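Local coordinates for Lmo2051 protein (Listeria monocytogenes, PDB 3I18), which probably acts as a membrane-anchored serine protease of the peptidase S16 family, this chain being the PDZ domain of that protein, at residues D17-H25 / Q69-I77. Sequence-based numbering, arbitrary orientation.
Sequences DVPAADVLH and QADIKLTAI
Ile72 of strand 66-76 packs against Ala20 of a short 3-10 turn, residues 19-22, and against Val23 and Leu24, which follow it. In this PDZ domain the turn belongs to the connection between strands 9-14 and 29-33, which packs here against the antiparallel sheet. The contact is mainly apolar. The two branches of Ile72 divide the work: CG2, anti to the backbone N, lies 3.8 Å from Ala20 CA, whereas CG1, beside that N (chi1 -58°), carries CD1 to within 3.8 Å of Leu24 CD1, the two side chains crossing at about a right angle. Ile85 of strand 83-89 touches both Ala20 and Ile72, tying this buried cluster to the next strand. Farther along, Val23 CG1 sits 3.7 Å from Ala70 CB, and Tyr61 of strand 56-63 adjoins Val23 and Leu24. Toward the other end, Val18 CG1 meets Thr75 CG2 at 4.0 Å, and Pro19 CB lies 4.0 Å from Lys73 O.

At the end of the turn, Ala20 O accepts from both Val23 N and Leu24 N. The polar link between the segments is a water, which accepts from Ala20 N at 3.1 Å. The same water donates to Lys73 O at 3.0 Å.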
ATOM      1  N   ASP A  17       4.037   7.510 -12.162  1.00 13.74           N
ATOM      2  CA  ASP A  17       4.809   6.742 -13.135  1.00 13.70           C
ATOM      3  C   ASP A  17       5.163   5.338 -12.656  1.00 17.20           C
ATOM      4  O   ASP A  17       6.163   4.760 -13.085  1.00 16.40           O
ATOM      5  CB  ASP A  17       6.086   7.505 -13.487  1.00 23.43           C
ATOM      6  CG  ASP A  17       6.890   7.889 -12.259  1.00 30.71           C
ATOM      7  OD1 ASP A  17       7.969   8.500 -12.423  1.00 36.18           O
ATOM      8  OD2 ASP A  17       6.437   7.581 -11.133  1.00 28.91           O
ATOM      9  N   VAL A  18       4.345   4.793 -11.761  1.00  8.79           N
ATOM     10  CA  VAL A  18       4.581   3.451 -11.236  1.00 11.68           C
ATOM     11  C   VAL A  18       3.334   2.592 -11.430  1.00  7.55           C
ATOM     12  O   VAL A  18       2.238   3.117 -11.622  1.00  9.47           O
ATOM     13  CB  VAL A  18       4.921   3.488  -9.732  1.00 13.88           C
ATOM     14  CG1 VAL A  18       6.195   4.288  -9.505  1.00 18.12           C
ATOM     15  CG2 VAL A  18       3.766   4.099  -8.952  1.00  9.64           C
ATOM     16  N   PRO A  19       3.490   1.259 -11.389  1.00 12.03           N
ATOM     17  CA  PRO A  19       2.339   0.375 -11.567  1.00  5.75           C
ATOM     18  C   PRO A  19       1.157   0.727 -10.669  1.00  8.27           C
ATOM     19  O   PRO A  19       0.005   0.620 -11.087  1.00  9.57           O
ATOM     20  CB  PRO A  19       2.920  -0.999 -11.261  1.00 10.87           C
ATOM     21  CG  PRO A  19       4.315  -0.882 -11.815  1.00  9.42           C
ATOM     22  CD  PRO A  19       4.741   0.484 -11.308  1.00  9.36           C
ATOM     23  N   ALA A  20       1.436   1.148  -9.440  1.00  7.49           N
ATOM     24  CA  ALA A  20       0.365   1.505  -8.515  1.00  6.23           C
ATOM     25  C   ALA A  20      -0.581   2.571  -9.079  1.00 12.34           C
ATOM     26  O   ALA A  20      -1.772   2.571  -8.774  1.00 13.91           O
ATOM     27  CB  ALA A  20       0.958   1.978  -7.188  1.00 11.20           C
ATOM     28  N   ALA A  21      -0.059   3.474  -9.904  1.00  8.61           N
ATOM     29  CA  ALA A  21      -0.877   4.537 -10.476  1.00  6.86           C
ATOM     30  C   ALA A  21      -1.985   4.012 -11.386  1.00 12.42           C
ATOM     31  O   ALA A  21      -2.932   4.734 -11.698  1.00 17.89           O
ATOM     32  CB  ALA A  21       0.002   5.516 -11.249  1.00 11.85           C
ATOM     33  N   ASP A  22      -1.866   2.760 -11.809  1.00 14.21           N
ATOM     34  CA  ASP A  22      -2.853   2.157 -12.689  1.00 19.06           C
ATOM     35  C   ASP A  22      -3.913   1.392 -11.891  1.00 19.31           C
ATOM     36  O   ASP A  22      -4.797   0.763 -12.469  1.00 23.06           O
ATOM     37  CB  ASP A  22      -2.142   1.226 -13.680  1.00 22.87           C
ATOM     38  CG  ASP A  22      -2.566   1.467 -15.119  1.00 30.31           C
ATOM     39  OD1 ASP A  22      -2.787   2.638 -15.494  1.00 32.42           O
ATOM     40  OD2 ASP A  22      -2.658   0.483 -15.880  1.00 31.77           O
ATOM     41  N   VAL A  23      -3.827   1.466 -10.563  1.00 18.27           N
ATOM     42  CA  VAL A  23      -4.771   0.776  -9.678  1.00 11.61           C
ATOM     43  C   VAL A  23      -5.338   1.657  -8.559  1.00 19.14           C
ATOM     44  O   VAL A  23      -6.553   1.825  -8.440  1.00 17.34           O
ATOM     45  CB  VAL A  23      -4.108  -0.448  -8.989  1.00 15.64           C
ATOM     46  CG1 VAL A  23      -5.075  -1.079  -7.999  1.00 10.60           C
ATOM     47  CG2 VAL A  23      -3.665  -1.462 -10.021  1.00  9.71           C
ATOM     48  N   LEU A  24      -4.451   2.210  -7.734  1.00 10.58           N
ATOM     49  CA  LEU A  24      -4.858   3.031  -6.595  1.00  7.01           C
ATOM     50  C   LEU A  24      -5.031   4.514  -6.899  1.00 12.28           C
ATOM     51  O   LEU A  24      -4.521   5.028  -7.896  1.00 16.06           O
ATOM     52  CB  LEU A  24      -3.836   2.871  -5.458  1.00  9.66           C
ATOM     53  CG  LEU A  24      -3.591   1.454  -4.925  1.00 12.44           C
ATOM     54  CD1 LEU A  24      -2.419   1.459  -3.968  1.00 10.13           C
ATOM     55  CD2 LEU A  24      -4.856   0.940  -4.243  1.00 12.36           C
ATOM     56  N   HIS A  25      -5.766   5.191  -6.023  1.00 14.54           N
ATOM     57  CA  HIS A  25      -5.999   6.624  -6.141  1.00 14.36           C
ATOM     58  C   HIS A  25      -5.945   7.226  -4.747  1.00 12.53           C
ATOM     59  O   HIS A  25      -6.143   6.529  -3.749  1.00 16.91           O
ATOM     60  CB  HIS A  25      -7.366   6.915  -6.775  1.00 13.20           C
ATOM     61  CG  HIS A  25      -7.422   6.663  -8.250  1.00 20.12           C
ATOM     62  ND1 HIS A  25      -7.799   5.451  -8.789  1.00 16.75           N
ATOM     63  CD2 HIS A  25      -7.146   7.472  -9.302  1.00 17.37           C
ATOM     64  CE1 HIS A  25      -7.753   5.525 -10.108  1.00 25.85           C
ATOM     65  NE2 HIS A  25      -7.359   6.740 -10.445  1.00 19.09           N
ATOM     66  N   GLN A  69      -9.988  -5.263  -5.670  1.00 14.24           N
ATOM     67  CA  GLN A  69      -8.830  -6.108  -5.440  1.00  5.94           C
ATOM     68  C   GLN A  69      -7.991  -6.110  -6.697  1.00  8.62           C
ATOM     69  O   GLN A  69      -8.516  -6.204  -7.805  1.00 13.82           O
ATOM     70  CB  GLN A  69      -9.262  -7.535  -5.123  1.00 14.89           C
ATOM     71  CG  GLN A  69      -8.112  -8.432  -4.709  1.00 23.55           C
ATOM     72  CD  GLN A  69      -8.538  -9.871  -4.535  1.00 30.90           C
ATOM     73  OE1 GLN A  69      -8.830 -10.563  -5.511  1.00 36.68           O
ATOM     74  NE2 GLN A  69      -8.592 -10.328  -3.290  1.00 16.90           N
ATOM     75  N   ALA A  70      -6.682  -6.010  -6.534  1.00  9.91           N
ATOM     76  CA  ALA A  70      -5.809  -6.008  -7.693  1.00 12.77           C
ATOM     77  C   ALA A  70      -4.379  -6.271  -7.277  1.00  9.49           C
ATOM     78  O   ALA A  70      -4.011  -6.096  -6.115  1.00 12.20           O
ATOM     79  CB  ALA A  70      -5.912  -4.671  -8.413  1.00 17.70           C
ATOM     80  N   ASP A  71      -3.577  -6.703  -8.240  1.00  8.73           N
ATOM     81  CA  ASP A  71      -2.174  -6.976  -7.994  1.00 10.03           C
ATOM     82  C   ASP A  71      -1.368  -5.753  -8.383  1.00 10.45           C
ATOM     83  O   ASP A  71      -1.692  -5.062  -9.356  1.00 10.63           O
ATOM     84  CB  ASP A  71      -1.693  -8.165  -8.829  1.00  6.90           C
ATOM     85  CG  ASP A  71      -2.214  -9.482  -8.323  1.00 16.14           C
ATOM     86  OD1 ASP A  71      -2.213  -9.694  -7.091  1.00 13.70           O
ATOM     87  OD2 ASP A  71      -2.611 -10.321  -9.166  1.00 20.88           O
ATOM     88  N   ILE A  72      -0.317  -5.483  -7.619  1.00  5.44           N
ATOM     89  CA  ILE A  72       0.540  -4.345  -7.906  1.00 10.36           C
ATOM     90  C   ILE A  72       1.978  -4.816  -7.810  1.00  8.24           C
ATOM     91  O   ILE A  72       2.348  -5.501  -6.864  1.00  6.42           O
ATOM     92  CB  ILE A  72       0.288  -3.196  -6.910  1.00 11.44           C
ATOM     93  CG1 ILE A  72      -1.185  -2.781  -6.978  1.00 10.31           C
ATOM     94  CG2 ILE A  72       1.171  -2.000  -7.252  1.00 10.99           C
ATOM     95  CD1 ILE A  72      -1.538  -1.622  -6.052  1.00 15.96           C
ATOM     96  N   LYS A  73       2.776  -4.481  -8.816  1.00  6.93           N
ATOM     97  CA  LYS A  73       4.176  -4.871  -8.818  1.00  6.86           C
ATOM     98  C   LYS A  73       4.946  -3.848  -7.999  1.00  7.03           C
ATOM     99  O   LYS A  73       4.717  -2.639  -8.120  1.00  7.67           O
ATOM    100  CB  LYS A  73       4.712  -4.930 -10.253  1.00 10.35           C
ATOM    101  CG  LYS A  73       6.172  -5.355 -10.376  1.00 14.20           C
ATOM    102  CD  LYS A  73       6.460  -5.951 -11.751  1.00 21.58           C
ATOM    103  CE  LYS A  73       5.725  -7.276 -11.932  1.00 15.24           C
ATOM    104  NZ  LYS A  73       6.071  -7.963 -13.211  1.00 31.57           N
ATOM    105  N   LEU A  74       5.848  -4.333  -7.156  1.00  7.39           N
ATOM    106  CA  LEU A  74       6.647  -3.452  -6.312  1.00  5.34           C
ATOM    107  C   LEU A  74       7.775  -2.853  -7.130  1.00  7.29           C
ATOM    108  O   LEU A  74       8.330  -3.507  -8.011  1.00  8.71           O
ATOM    109  CB  LEU A  74       7.228  -4.232  -5.136  1.00  4.94           C
ATOM    110  CG  LEU A  74       6.204  -4.814  -4.155  1.00  6.36           C
ATOM    111  CD1 LEU A  74       6.936  -5.467  -3.005  1.00  9.69           C
ATOM    112  CD2 LEU A  74       5.304  -3.693  -3.639  1.00  4.79           C
ATOM    113  N   THR A  75       8.100  -1.601  -6.839  1.00  7.40           N
ATOM    114  CA  THR A  75       9.170  -0.909  -7.542  1.00  5.74           C
ATOM    115  C   THR A  75      10.142  -0.419  -6.477  1.00  6.37           C
ATOM    116  O   THR A  75       9.931  -0.665  -5.293  1.00 10.79           O
ATOM    117  CB  THR A  75       8.609   0.282  -8.362  1.00  7.66           C
ATOM    118  OG1 THR A  75       9.647   0.834  -9.183  1.00 10.20           O
ATOM    119  CG2 THR A  75       8.050   1.353  -7.437  1.00 12.21           C
ATOM    120  N   ALA A  76      11.220   0.240  -6.881  1.00  5.08           N
ATOM    121  CA  ALA A  76      12.180   0.750  -5.911  1.00  8.93           C
ATOM    122  C   ALA A  76      11.683   2.123  -5.465  1.00  7.90           C
ATOM    123  O   ALA A  76      11.370   2.962  -6.312  1.00 10.90           O
ATOM    124  CB  ALA A  76      13.560   0.873  -6.561  1.00  8.32           C
ATOM    125  N   ILE A  77      11.592   2.367  -4.158  1.00  8.78           N
ATOM    126  CA  ILE A  77      11.123   3.678  -3.709  1.00  6.98           C
ATOM    127  C   ILE A  77      12.218   4.600  -3.194  1.00 13.51           C
ATOM    128  O   ILE A  77      11.940   5.728  -2.786  1.00 13.95           O
ATOM    129  CB  ILE A  77       9.975   3.582  -2.645  1.00  9.12           C
ATOM    130  CG1 ILE A  77      10.352   2.623  -1.516  1.00 12.60           C
ATOM    131  CG2 ILE A  77       8.674   3.174  -3.315  1.00 14.59           C
ATOM    132  CD1 ILE A  77      11.353   3.208  -0.535  1.00 16.82           C
TER
HETATM  133  O   HOH W   1       4.168   0.267  -8.159  1.00 12.67           O